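Local coordinates for protein alpha-galactosidase 1 (Saccharomyces cerevisiae, PDB 3LRM) that cleaves terminal non-reducing alpha-linked galactose from galactosides such as oligosaccharides, galactomannans and galactolipids, at residues Asp35-Phe40 and Ile70-Trp75; Asp144-Ala149 and Val181-Cys186; Trp204-Asp209 and Asn259-Leu264. The protein carries 2 engineered substitutions. All coordinates share one frame; numbering follows the deposited sequence.

Contact 1. Residues Asp35-Phe40 and Ile70-Trp75; sequences DNWNTF and ILDDCW. With GLA (alpha-D-galactopyranose), chain K; FRU (beta-D-fructofuranose), chain B.
Asp35 and Ile70 pair as a parallel beta bridge with their CA atoms 4.8 Å apart, and past this point the chains part, one turning into the short helix 37-40 and the other running on as a loop. The Asp35 carboxylate works in two directions. Its OD1 accepts from the backbone N of Trp37 at 2.8 Å, capping the turn that leads into the helix, while OD2 reaches past Ile70 CG2 to lie 3.1 Å from Asp72 OD1. The two carboxylate planes are turned 69° apart. Such close acids would probably repel each other, but Lys147 probably offsets this: its NZ forms a salt bridge with Asp72 OD1 and a long, weak ion pair with Asp35 OD2. Next along, Asn36 has CG between its backbone N and carbonyl carbon (chi1 54°), which turns the amide inward against the backbone of 70-72; ND2 sits 2.9 Å from Ile70 O, and OD1 faces Asp72 CB. Strands 32-35 and 68-70 are neighbours in the TIM barrel of this GH27 enzyme, and the residues just beyond their C-terminal ends form part of the sugar pocket. Trp37 lays its indole along the bound substrate. Galactose C6 and O6 lie over one face, fructose O1 is in the ring plane at the edge, 3.3 Å from CZ2, and CE3 approaches Asp72 OD2 at 3.5 Å. Cys74, held by a disulfide to Cys42, brings SG to the indole edge, 4.1 Å from CZ3, a sulfur-aromatic contact. Asp72 OD2 takes the galactose O4 hydroxyl in a 2.8 Å hydrogen bond. Asp73 OD2 receives only a weak one from galactose O6, and its OD1 accepts from the backbone N of Cys74 and also bonds Thr120.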
loop_
_atom_site.group_PDB
_atom_site.type_symbol
_atom_site.label_atom_id
_atom_site.label_comp_id
_atom_site.label_asym_id
_atom_site.label_seq_id
_atom_site.Cartn_x
_atom_site.Cartn_y
_atom_site.Cartn_z
ATOM N N ASP A 35 -19.261 28.227 7.990
ATOM C CA ASP A 35 -18.404 28.407 6.824
ATOM C C ASP A 35 -19.262 28.624 5.576
ATOM O O ASP A 35 -20.284 27.965 5.393
ATOM C CB ASP A 35 -17.497 27.182 6.656
ATOM C CG ASP A 35 -16.420 27.386 5.619
ATOM O OD1 ASP A 35 -16.755 27.542 4.429
ATOM O OD2 ASP A 35 -15.228 27.369 5.994
ATOM N N ASN A 36 -18.830 29.540 4.717
ATOM C CA ASN A 36 -19.592 29.923 3.517
ATOM C C ASN A 36 -19.495 28.967 2.312
ATOM O O ASN A 36 -20.269 29.085 1.352
ATOM C CB ASN A 36 -19.170 31.320 3.073
ATOM C CG ASN A 36 -17.670 31.438 2.882
ATOM O OD1 ASN A 36 -17.153 31.240 1.780
ATOM N ND2 ASN A 36 -16.960 31.725 3.967
ATOM N N TRP A 37 -18.550 28.028 2.363
ATOM C CA TRP A 37 -18.251 27.171 1.210
ATOM C C TRP A 37 -19.435 26.330 0.708
ATOM O O TRP A 37 -19.850 26.487 -0.447
ATOM C CB TRP A 37 -17.031 26.273 1.475
ATOM C CG TRP A 37 -16.547 25.604 0.226
ATOM C CD1 TRP A 37 -16.587 24.261 -0.064
ATOM C CD2 TRP A 37 -15.983 26.247 -0.926
ATOM N NE1 TRP A 37 -16.066 24.033 -1.322
ATOM C CE2 TRP A 37 -15.689 25.232 -1.870
ATOM C CE3 TRP A 37 -15.685 27.580 -1.248
ATOM C CZ2 TRP A 37 -15.120 25.514 -3.121
ATOM C CZ3 TRP A 37 -15.115 27.860 -2.494
ATOM C CH2 TRP A 37 -14.840 26.830 -3.412
ATOM N N ASN A 38 -19.976 25.468 1.578
ATOM C CA ASN A 38 -21.027 24.494 1.218
ATOM C C ASN A 38 -22.189 25.023 0.385
ATOM O O ASN A 38 -22.904 24.241 -0.247
ATOM C CB ASN A 38 -21.589 23.808 2.466
ATOM C CG ASN A 38 -20.693 22.699 2.984
ATOM O OD1 ASN A 38 -19.459 22.767 2.879
ATOM N ND2 ASN A 38 -21.309 21.668 3.564
ATOM N N THR A 39 -22.388 26.340 0.397
ATOM C CA THR A 39 -23.489 26.945 -0.343
ATOM C C THR A 39 -23.028 28.060 -1.262
ATOM O O THR A 39 -23.412 28.087 -2.439
ATOM C CB THR A 39 -24.594 27.508 0.591
ATOM O OG1 THR A 39 -24.015 28.450 1.505
ATOM C CG2 THR A 39 -25.297 26.384 1.363
ATOM N N PHE A 40 -22.208 28.973 -0.733
ATOM C CA PHE A 40 -21.821 30.182 -1.484
ATOM C C PHE A 40 -20.535 30.048 -2.304
ATOM O O PHE A 40 -20.249 30.901 -3.165
ATOM C CB PHE A 40 -21.724 31.399 -0.558
ATOM C CG PHE A 40 -22.896 31.556 0.358
ATOM C CD1 PHE A 40 -22.806 31.163 1.694
ATOM C CD2 PHE A 40 -24.090 32.096 -0.106
ATOM C CE1 PHE A 40 -23.889 31.309 2.561
ATOM C CE2 PHE A 40 -25.181 32.245 0.751
ATOM C CZ PHE A 40 -25.078 31.849 2.090
ATOM N N ILE A 70 -16.177 31.572 9.682
ATOM C CA ILE A 70 -15.042 31.185 8.864
ATOM C C ILE A 70 -15.239 31.587 7.409
ATOM O O ILE A 70 -16.140 31.089 6.725
ATOM C CB ILE A 70 -14.736 29.676 8.987
ATOM C CG1 ILE A 70 -14.730 29.259 10.467
ATOM C CG2 ILE A 70 -13.410 29.347 8.293
ATOM C CD1 ILE A 70 -14.989 27.791 10.700
ATOM N N LEU A 71 -14.393 32.513 6.965
ATOM C CA LEU A 71 -14.331 32.913 5.569
ATOM C C LEU A 71 -13.427 31.941 4.826
ATOM O O LEU A 71 -12.291 31.697 5.234
ATOM C CB LEU A 71 -13.807 34.345 5.429
ATOM C CG LEU A 71 -13.575 34.869 4.010
ATOM C CD1 LEU A 71 -14.882 35.067 3.258
ATOM C CD2 LEU A 71 -12.796 36.156 4.068
ATOM N N ASP A 72 -13.945 31.394 3.733
ATOM C CA ASP A 72 -13.252 30.363 2.985
ATOM C C ASP A 72 -12.397 30.928 1.838
ATOM O O ASP A 72 -11.754 31.961 1.992
ATOM C CB ASP A 72 -14.259 29.334 2.480
ATOM C CG ASP A 72 -13.663 27.958 2.366
ATOM O OD1 ASP A 72 -13.580 27.256 3.395
ATOM O OD2 ASP A 72 -13.277 27.588 1.241
ATOM N N ASP A 73 -12.390 30.240 0.701
ATOM C CA ASP A 73 -11.535 30.593 -0.434
ATOM C C ASP A 73 -12.078 31.788 -1.222
ATOM O O ASP A 73 -13.182 32.268 -0.961
ATOM C CB ASP A 73 -11.373 29.378 -1.362
ATOM C CG ASP A 73 -10.037 29.357 -2.085
ATOM O OD1 ASP A 73 -9.330 30.378 -2.077
ATOM O OD2 ASP A 73 -9.688 28.309 -2.663
ATOM N N CYS A 74 -11.283 32.251 -2.187
ATOM C CA CYS A 74 -11.664 33.297 -3.145
ATOM C C CYS A 74 -11.898 34.654 -2.468
ATOM O O CYS A 74 -12.889 35.334 -2.742
ATOM C CB CYS A 74 -12.883 32.869 -3.996
ATOM S SG CYS A 74 -13.179 31.061 -4.079
ATOM N N TRP A 75 -10.981 35.043 -1.585
ATOM C CA TRP A 75 -11.122 36.292 -0.827
ATOM C C TRP A 75 -10.040 37.310 -1.158
ATOM O O TRP A 75 -10.226 38.510 -0.943
ATOM C CB TRP A 75 -11.136 36.033 0.684
ATOM C CG TRP A 75 -9.847 35.480 1.211
ATOM C CD1 TRP A 75 -9.544 34.165 1.418
ATOM C CD2 TRP A 75 -8.679 36.223 1.587
ATOM N NE1 TRP A 75 -8.270 34.042 1.909
ATOM C CE2 TRP A 75 -7.712 35.288 2.018
ATOM C CE3 TRP A 75 -8.356 37.593 1.605
ATOM C CZ2 TRP A 75 -6.439 35.673 2.462
ATOM C CZ3 TRP A 75 -7.090 37.976 2.044
ATOM C CH2 TRP A 75 -6.148 37.017 2.467
HETATM C C1 GLA K . -10.701 22.408 -0.201
HETATM C C2 GLA K . -11.374 22.135 1.142
HETATM C C3 GLA K . -12.822 22.643 1.108
HETATM C C4 GLA K . -12.881 24.111 0.669
HETATM C C5 GLA K . -12.090 24.305 -0.634
HETATM C C6 GLA K . -12.063 25.754 -1.112
HETATM O O2 GLA K . -11.318 20.733 1.425
HETATM O O3 GLA K . -13.449 22.478 2.386
HETATM O O4 GLA K . -12.351 24.939 1.712
HETATM O O5 GLA K . -10.753 23.819 -0.461
HETATM O O6 GLA K . -11.921 25.812 -2.535
HETATM C C1 FRU B . -14.827 22.344 -5.935
HETATM C C2 FRU B . -13.322 22.640 -6.032
HETATM C C3 FRU B . -13.034 24.064 -5.524
HETATM C C4 FRU B . -12.582 24.873 -6.724
HETATM C C5 FRU B . -12.776 23.952 -7.917
HETATM C C6 FRU B . -11.575 24.014 -8.857
HETATM O O1 FRU B . -15.367 22.612 -4.654
HETATM O O2 FRU B . -12.628 21.585 -5.358
HETATM O O3 FRU B . -12.069 24.137 -4.496
HETATM O O4 FRU B . -13.390 26.022 -6.853
HETATM O O5 FRU B . -12.989 22.643 -7.413
HETATM O O6 FRU B . -10.980 22.748 -9.062
#

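Contact 2. Residues Asp144-Ala149 and Val181-Cys186; sequences DYLKYA and VFYSLC. Engineered in segment 144-149: Ala149 (natural residue Asp). Engineered in segment 181-186: Val181 (natural residue Ile). With GLA (alpha-D-galactopyranose), chain K.
Tyr145 and Phe182 both turn CG to the far side from their backbone N (chi1 -177° and -165°), which sends the two side chains side by side into the barrel from paired positions on two parallel strands. The rings are nearly parallel, 18° apart, but slid so far that they barely overlap: the centroids are 5.2 Å apart and the touching atoms are Tyr145 CE2 and Phe182 CD1, at 3.4 Å. Beyond the ring, Tyr145 OH binds a water lying in the ring plane at 2.7 Å, and the same water donates to Ser184 OG. Gln31 is a further hydrogen-bond partner of this hydroxyl, and Tyr68 meets the ring. An alanine here would strip Phe182 of its aromatic neighbour and would probably open a gap in the barrel interior, with the water and Gln31 losing a hydroxyl to bond. On the helix-facing side, Tyr183 CE1 packs against Tyr148 CB at 3.7 Å and Leu146 CD2 touches the same Tyr183 ring, whose hydroxyl bonds Tyr167 O of helix 160-176. The backbones are joined by five hydrogen bonds that switch strand by turns, from Phe182 N to Asp144 O through to Cys186 N to Tyr148 O. At the sugar end, the fully extended Lys147 delivers NZ to galactose O4 at 2.8 Å and O3 at 2.9 Å. Cys186 SG comes near galactose O2 at 3.5 Å. Close by is Ala149, an engineered substitution for the aspartate nucleophile, and its CB lies loosely beside Cys186 CB. Strand 145-149, helix 160-176 and strand 182-185 make one beta-alpha-beta crossover of the TIM barrel, with the substrate-binding lysine and the nucleophile position toward the C-terminal ends of its strands, where the active site opens.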
loop_
_atom_site.group_PDB
_atom_site.type_symbol
_atom_site.label_atom_id
_atom_site.label_comp_id
_atom_site.label_asym_id
_atom_site.label_seq_id
_atom_site.Cartn_x
_atom_site.Cartn_y
_atom_site.Cartn_z
ATOM N N ASP A 144 -8.665 34.855 14.414
ATOM C CA ASP A 144 -8.689 33.938 15.561
ATOM C C ASP A 144 -8.551 32.464 15.186
ATOM O O ASP A 144 -8.360 31.615 16.061
ATOM C CB ASP A 144 -9.996 34.113 16.339
ATOM C CG ASP A 144 -10.312 35.562 16.634
ATOM O OD1 ASP A 144 -9.483 36.237 17.274
ATOM O OD2 ASP A 144 -11.397 36.025 16.231
ATOM N N TYR A 145 -8.651 32.177 13.886
ATOM C CA TYR A 145 -8.859 30.826 13.375
ATOM C C TYR A 145 -8.340 30.743 11.942
ATOM O O TYR A 145 -8.656 31.599 11.110
ATOM C CB TYR A 145 -10.363 30.503 13.420
ATOM C CG TYR A 145 -10.802 29.110 13.003
ATOM C CD1 TYR A 145 -10.904 28.756 11.655
ATOM C CD2 TYR A 145 -11.175 28.165 13.958
ATOM C CE1 TYR A 145 -11.333 27.479 11.273
ATOM C CE2 TYR A 145 -11.606 26.893 13.590
ATOM C CZ TYR A 145 -11.683 26.554 12.250
ATOM O OH TYR A 145 -12.109 25.290 11.897
ATOM N N LEU A 146 -7.542 29.715 11.657
ATOM C CA LEU A 146 -7.058 29.485 10.297
ATOM C C LEU A 146 -7.377 28.081 9.784
ATOM O O LEU A 146 -6.936 27.080 10.360
ATOM C CB LEU A 146 -5.552 29.775 10.186
ATOM C CG LEU A 146 -4.901 29.541 8.815
ATOM C CD1 LEU A 146 -5.370 30.584 7.808
ATOM C CD2 LEU A 146 -3.386 29.527 8.907
ATOM N N LYS A 147 -8.158 28.023 8.707
ATOM C CA LYS A 147 -8.368 26.783 7.971
ATOM C C LYS A 147 -7.277 26.688 6.906
ATOM O O LYS A 147 -7.195 27.541 6.016
ATOM C CB LYS A 147 -9.761 26.756 7.342
ATOM C CG LYS A 147 -10.040 25.530 6.483
ATOM C CD LYS A 147 -11.406 25.626 5.848
ATOM C CE LYS A 147 -11.661 24.470 4.907
ATOM N NZ LYS A 147 -13.056 24.515 4.372
ATOM N N TYR A 148 -6.443 25.656 7.001
ATOM C CA TYR A 148 -5.218 25.582 6.202
ATOM C C TYR A 148 -5.197 24.349 5.280
ATOM O O TYR A 148 -4.939 23.227 5.732
ATOM C CB TYR A 148 -4.003 25.627 7.138
ATOM C CG TYR A 148 -2.715 26.072 6.494
ATOM C CD1 TYR A 148 -2.675 27.175 5.647
ATOM C CD2 TYR A 148 -1.529 25.396 6.745
ATOM C CE1 TYR A 148 -1.488 27.581 5.060
ATOM C CE2 TYR A 148 -0.342 25.790 6.167
ATOM C CZ TYR A 148 -0.322 26.885 5.333
ATOM O OH TYR A 148 0.868 27.274 4.758
ATOM N N ALA A 149 -5.462 24.584 3.992
ATOM C CA ALA A 149 -5.749 23.532 3.011
ATOM C C ALA A 149 -4.514 22.850 2.436
ATOM O O ALA A 149 -3.399 23.129 2.861
ATOM C CB ALA A 149 -6.626 24.075 1.901
ATOM N N VAL A 181 -4.253 31.709 17.800
ATOM C CA VAL A 181 -4.973 31.330 16.582
ATOM C C VAL A 181 -5.331 29.851 16.602
ATOM O O VAL A 181 -4.452 28.999 16.758
ATOM C CB VAL A 181 -4.166 31.640 15.289
ATOM C CG1 VAL A 181 -4.987 31.299 14.050
ATOM C CG2 VAL A 181 -3.750 33.105 15.241
ATOM N N PHE A 182 -6.622 29.563 16.451
ATOM C CA PHE A 182 -7.112 28.194 16.332
ATOM C C PHE A 182 -6.691 27.677 14.965
ATOM O O PHE A 182 -7.110 28.209 13.935
ATOM C CB PHE A 182 -8.637 28.155 16.483
ATOM C CG PHE A 182 -9.197 26.783 16.736
ATOM C CD1 PHE A 182 -9.180 25.802 15.739
ATOM C CD2 PHE A 182 -9.766 26.471 17.970
ATOM C CE1 PHE A 182 -9.715 24.529 15.978
ATOM C CE2 PHE A 182 -10.307 25.200 18.215
ATOM C CZ PHE A 182 -10.279 24.230 17.223
ATOM N N TYR A 183 -5.846 26.650 14.970
ATOM C CA TYR A 183 -5.205 26.166 13.755
ATOM C C TYR A 183 -5.878 24.890 13.271
ATOM O O TYR A 183 -5.765 23.833 13.896
ATOM C CB TYR A 183 -3.709 25.965 14.010
ATOM C CG TYR A 183 -2.860 25.597 12.808
ATOM C CD1 TYR A 183 -3.127 26.107 11.539
ATOM C CD2 TYR A 183 -1.752 24.765 12.959
ATOM C CE1 TYR A 183 -2.327 25.769 10.449
ATOM C CE2 TYR A 183 -0.948 24.429 11.883
ATOM C CZ TYR A 183 -1.236 24.934 10.634
ATOM O OH TYR A 183 -0.433 24.589 9.575
ATOM N N SER A 184 -6.580 25.013 12.151
ATOM C CA SER A 184 -7.377 23.942 11.587
ATOM C C SER A 184 -6.729 23.400 10.309
ATOM O O SER A 184 -6.690 24.083 9.277
ATOM C CB SER A 184 -8.786 24.464 11.300
ATOM O OG SER A 184 -9.549 23.547 10.541
ATOM N N LEU A 185 -6.224 22.172 10.395
ATOM C CA LEU A 185 -5.618 21.487 9.258
ATOM C C LEU A 185 -6.666 20.958 8.288
ATOM O O LEU A 185 -7.712 20.454 8.695
ATOM C CB LEU A 185 -4.737 20.336 9.739
ATOM C CG LEU A 185 -3.234 20.549 9.915
ATOM C CD1 LEU A 185 -2.886 21.929 10.434
ATOM C CD2 LEU A 185 -2.670 19.473 10.830
ATOM N N CYS A 186 -6.375 21.081 6.999
ATOM C CA CYS A 186 -7.281 20.625 5.960
ATOM C C CYS A 186 -6.493 19.865 4.886
ATOM O O CYS A 186 -6.470 20.259 3.721
ATOM C CB CYS A 186 -8.040 21.823 5.379
ATOM S SG CYS A 186 -9.330 21.457 4.157
HETATM C C1 GLA K . -10.701 22.408 -0.201
HETATM C C2 GLA K . -11.374 22.135 1.142
HETATM C C3 GLA K . -12.822 22.643 1.108
HETATM C C4 GLA K . -12.881 24.111 0.669
HETATM C C5 GLA K . -12.090 24.305 -0.634
HETATM C C6 GLA K . -12.063 25.754 -1.112
HETATM O O2 GLA K . -11.318 20.733 1.425
HETATM O O3 GLA K . -13.449 22.478 2.386
HETATM O O4 GLA K . -12.351 24.939 1.712
HETATM O O5 GLA K . -10.753 23.819 -0.461
HETATM O O6 GLA K . -11.921 25.812 -2.535
HETATM O O HOH W 1 -11.863 24.389 9.414
#

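Contact 3. Residues Trp204-Asp209 and Asn259-Leu264; sequences WRMSGD and NDLDNL. With GLA (alpha-D-galactopyranose), chain K.
Arg205 pairs with Asp260 in a parallel bridge, and both side chains start into the barrel interior. From CB the arginine chain folds at the CB-CG bond (chi2 -83°) and again at the next, which brings the guanidinium beneath Asp262. CG and then CD pass the Asp260 carboxylate, CD lying 3.5 Å from its OD2. NE gives its hydrogen to a water at 3.0 Å, which in turn donates to Asp260 O and Ser207 OG. CZ lies under the Asp262 carboxylate, whose CG sits 3.4 Å above the centre of the guanidinium with the planes only 10° apart. NH1 is 3.3 Å from Asp262 OD1, a salt bridge of charge alone because the oxygen lies well out of the plane, and NH1 also makes weak hydrogen bonds to galactose O2 and O3. NH2 points almost straight (173°) at Asp209 OD1, 2.7 Å away in the guanidinium plane, and also bonds Ser207 O. Stacked on one face and bonded along its edge, the guanidinium has little freedom to turn. Asp209 OD1 also accepts from galactose O2, at 2.6 Å.

Asp262 is itself positioned, its OD2 taking Val210 N and its own N closing an Asx turn onto Asp260 OD1. On the outer side, Trp204 NE1 donates to Asn259 OD1 at 2.8 Å, the ring and amide nearly perpendicular, and Met206 SD rests on Leu261 CD2 near helix 239-246. Neighbouring strand ends of a TIM barrel here carry a salt-bridge network, Arg205-Asp209-Asp262, that probably helps position Asp209, the proton donor of this retaining GH27 glycosidase.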
loop_
_atom_site.group_PDB
_atom_site.type_symbol
_atom_site.label_atom_id
_atom_site.label_comp_id
_atom_site.label_asym_id
_atom_site.label_seq_id
_atom_site.Cartn_x
_atom_site.Cartn_y
_atom_site.Cartn_z
ATOM N N TRP A 204 -7.839 18.502 12.556
ATOM C CA TRP A 204 -7.382 18.079 11.237
ATOM C C TRP A 204 -8.456 17.337 10.462
ATOM O O TRP A 204 -9.078 16.399 10.969
ATOM C CB TRP A 204 -6.131 17.209 11.356
ATOM C CG TRP A 204 -6.267 16.125 12.383
ATOM C CD1 TRP A 204 -6.766 14.870 12.192
ATOM C CD2 TRP A 204 -5.914 16.210 13.765
ATOM N NE1 TRP A 204 -6.746 14.169 13.367
ATOM C CE2 TRP A 204 -6.226 14.966 14.351
ATOM C CE3 TRP A 204 -5.365 17.218 14.568
ATOM C CZ2 TRP A 204 -6.004 14.698 15.702
ATOM C CZ3 TRP A 204 -5.140 16.950 15.913
ATOM C CH2 TRP A 204 -5.458 15.700 16.465
ATOM N N ARG A 205 -8.684 17.774 9.234
ATOM C CA ARG A 205 -9.544 17.044 8.321
ATOM C C ARG A 205 -8.950 15.661 8.095
ATOM O O ARG A 205 -7.746 15.517 7.852
ATOM C CB ARG A 205 -9.688 17.799 7.000
ATOM C CG ARG A 205 -10.589 19.038 7.082
ATOM C CD ARG A 205 -12.058 18.677 6.952
ATOM N NE ARG A 205 -12.298 17.918 5.731
ATOM C CZ ARG A 205 -12.500 18.455 4.530
ATOM N NH1 ARG A 205 -12.510 19.772 4.365
ATOM N NH2 ARG A 205 -12.698 17.666 3.488
ATOM N N MET A 206 -9.798 14.644 8.210
ATOM C CA MET A 206 -9.345 13.262 8.096
ATOM C C MET A 206 -9.852 12.544 6.853
ATOM O O MET A 206 -9.621 11.347 6.691
ATOM C CB MET A 206 -9.671 12.467 9.363
ATOM C CG MET A 206 -11.040 12.712 9.999
ATOM S SD MET A 206 -12.485 12.367 8.986
ATOM C CE MET A 206 -12.247 10.653 8.541
ATOM N N SER A 207 -10.537 13.280 5.983
ATOM C CA SER A 207 -11.058 12.735 4.738
ATOM C C SER A 207 -11.219 13.826 3.700
ATOM O O SER A 207 -11.026 15.002 3.993
ATOM C CB SER A 207 -12.415 12.075 4.965
ATOM O OG SER A 207 -13.430 13.061 5.018
ATOM N N GLY A 208 -11.581 13.423 2.487
ATOM C CA GLY A 208 -11.996 14.355 1.449
ATOM C C GLY A 208 -13.353 14.952 1.769
ATOM O O GLY A 208 -14.063 14.470 2.652
ATOM N N ASP A 209 -13.714 15.999 1.037
ATOM C CA ASP A 209 -14.912 16.782 1.321
ATOM C C ASP A 209 -16.194 15.974 1.388
ATOM O O ASP A 209 -16.416 15.065 0.593
ATOM C CB ASP A 209 -15.083 17.899 0.293
ATOM C CG ASP A 209 -13.911 18.867 0.267
ATOM O OD1 ASP A 209 -12.920 18.665 1.003
ATOM O OD2 ASP A 209 -13.988 19.838 -0.513
ATOM N N ASN A 259 -10.325 15.108 15.459
ATOM C CA ASN A 259 -10.595 14.650 14.110
ATOM C C ASN A 259 -11.721 15.496 13.548
ATOM O O ASN A 259 -12.744 15.703 14.208
ATOM C CB ASN A 259 -10.990 13.175 14.091
ATOM C CG ASN A 259 -9.844 12.248 14.464
ATOM O OD1 ASN A 259 -8.759 12.317 13.900
ATOM N ND2 ASN A 259 -10.099 11.356 15.402
ATOM N N ASP A 260 -11.516 15.997 12.333
ATOM C CA ASP A 260 -12.479 16.857 11.671
ATOM C C ASP A 260 -13.094 16.090 10.503
ATOM O O ASP A 260 -12.400 15.735 9.546
ATOM C CB ASP A 260 -11.792 18.155 11.216
ATOM C CG ASP A 260 -12.733 19.135 10.520
ATOM O OD1 ASP A 260 -13.938 18.860 10.357
ATOM O OD2 ASP A 260 -12.243 20.209 10.121
ATOM N N LEU A 261 -14.399 15.841 10.596
ATOM C CA LEU A 261 -15.133 15.122 9.567
ATOM C C LEU A 261 -15.822 16.057 8.569
ATOM O O LEU A 261 -16.781 15.659 7.913
ATOM C CB LEU A 261 -16.178 14.193 10.185
ATOM C CG LEU A 261 -15.990 13.258 11.383
ATOM C CD1 LEU A 261 -16.746 11.975 11.096
ATOM C CD2 LEU A 261 -14.552 12.950 11.734
ATOM N N ASP A 262 -15.331 17.295 8.471
ATOM C CA ASP A 262 -15.817 18.311 7.523
ATOM C C ASP A 262 -17.115 18.966 7.976
ATOM O O ASP A 262 -17.816 18.442 8.836
ATOM C CB ASP A 262 -15.954 17.735 6.107
ATOM C CG ASP A 262 -15.893 18.797 5.025
ATOM O OD1 ASP A 262 -15.648 19.981 5.332
ATOM O OD2 ASP A 262 -16.084 18.439 3.849
ATOM N N ASN A 263 -17.417 20.121 7.387
ATOM C CA ASN A 263 -18.582 20.923 7.746
ATOM C C ASN A 263 -19.882 20.138 7.668
ATOM O O ASN A 263 -20.012 19.210 6.880
ATOM C CB ASN A 263 -18.679 22.168 6.858
ATOM C CG ASN A 263 -17.397 23.000 6.851
ATOM O OD1 ASN A 263 -16.551 22.889 7.749
ATOM N ND2 ASN A 263 -17.253 23.847 5.833
ATOM N N LEU A 264 -20.843 20.519 8.496
ATOM C CA LEU A 264 -22.130 19.843 8.534
ATOM C C LEU A 264 -22.941 20.131 7.277
ATOM O O LEU A 264 -22.931 21.253 6.761
ATOM C CB LEU A 264 -22.896 20.230 9.807
ATOM C CG LEU A 264 -22.317 19.654 11.111
ATOM C CD1 LEU A 264 -22.721 20.485 12.307
ATOM C CD2 LEU A 264 -22.734 18.202 11.306
HETATM C C1 GLA K . -10.701 22.408 -0.201
HETATM C C2 GLA K . -11.374 22.135 1.142
HETATM C C3 GLA K . -12.822 22.643 1.108
HETATM C C4 GLA K . -12.881 24.111 0.669
HETATM C C5 GLA K . -12.090 24.305 -0.634
HETATM C C6 GLA K . -12.063 25.754 -1.112
HETATM O O2 GLA K . -11.318 20.733 1.425
HETATM O O3 GLA K . -13.449 22.478 2.386
HETATM O O4 GLA K . -12.351 24.939 1.712
HETATM O O5 GLA K . -10.753 23.819 -0.461
HETATM O O6 GLA K . -11.921 25.812 -2.535
HETATM O O HOH W 2 -12.631 15.199 7.020
#

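How the contacts relate
All three contacts are buried and belong to one TIM barrel, meeting the same galactose from different strand ends. Strand 109-115 lies between the strands of contacts 1 and 2. Contacts 2 and 3 adjoin directly, since strands 182-185 and 203-205 are neighbours, and Leu185 O probably accepts from Arg205 N. Contact 3 in turn reaches contact 1 where Asn263 packs on Asp35. Contact 2 is the most regular, a long strand pairing with aromatic filling; contacts 1 and 3 have only one or two bridges before their chains leave the sheet. There the chemistry becomes that of sugar binding: acids beside an indole in contact 1, a guanidinium among carboxylates in contact 3.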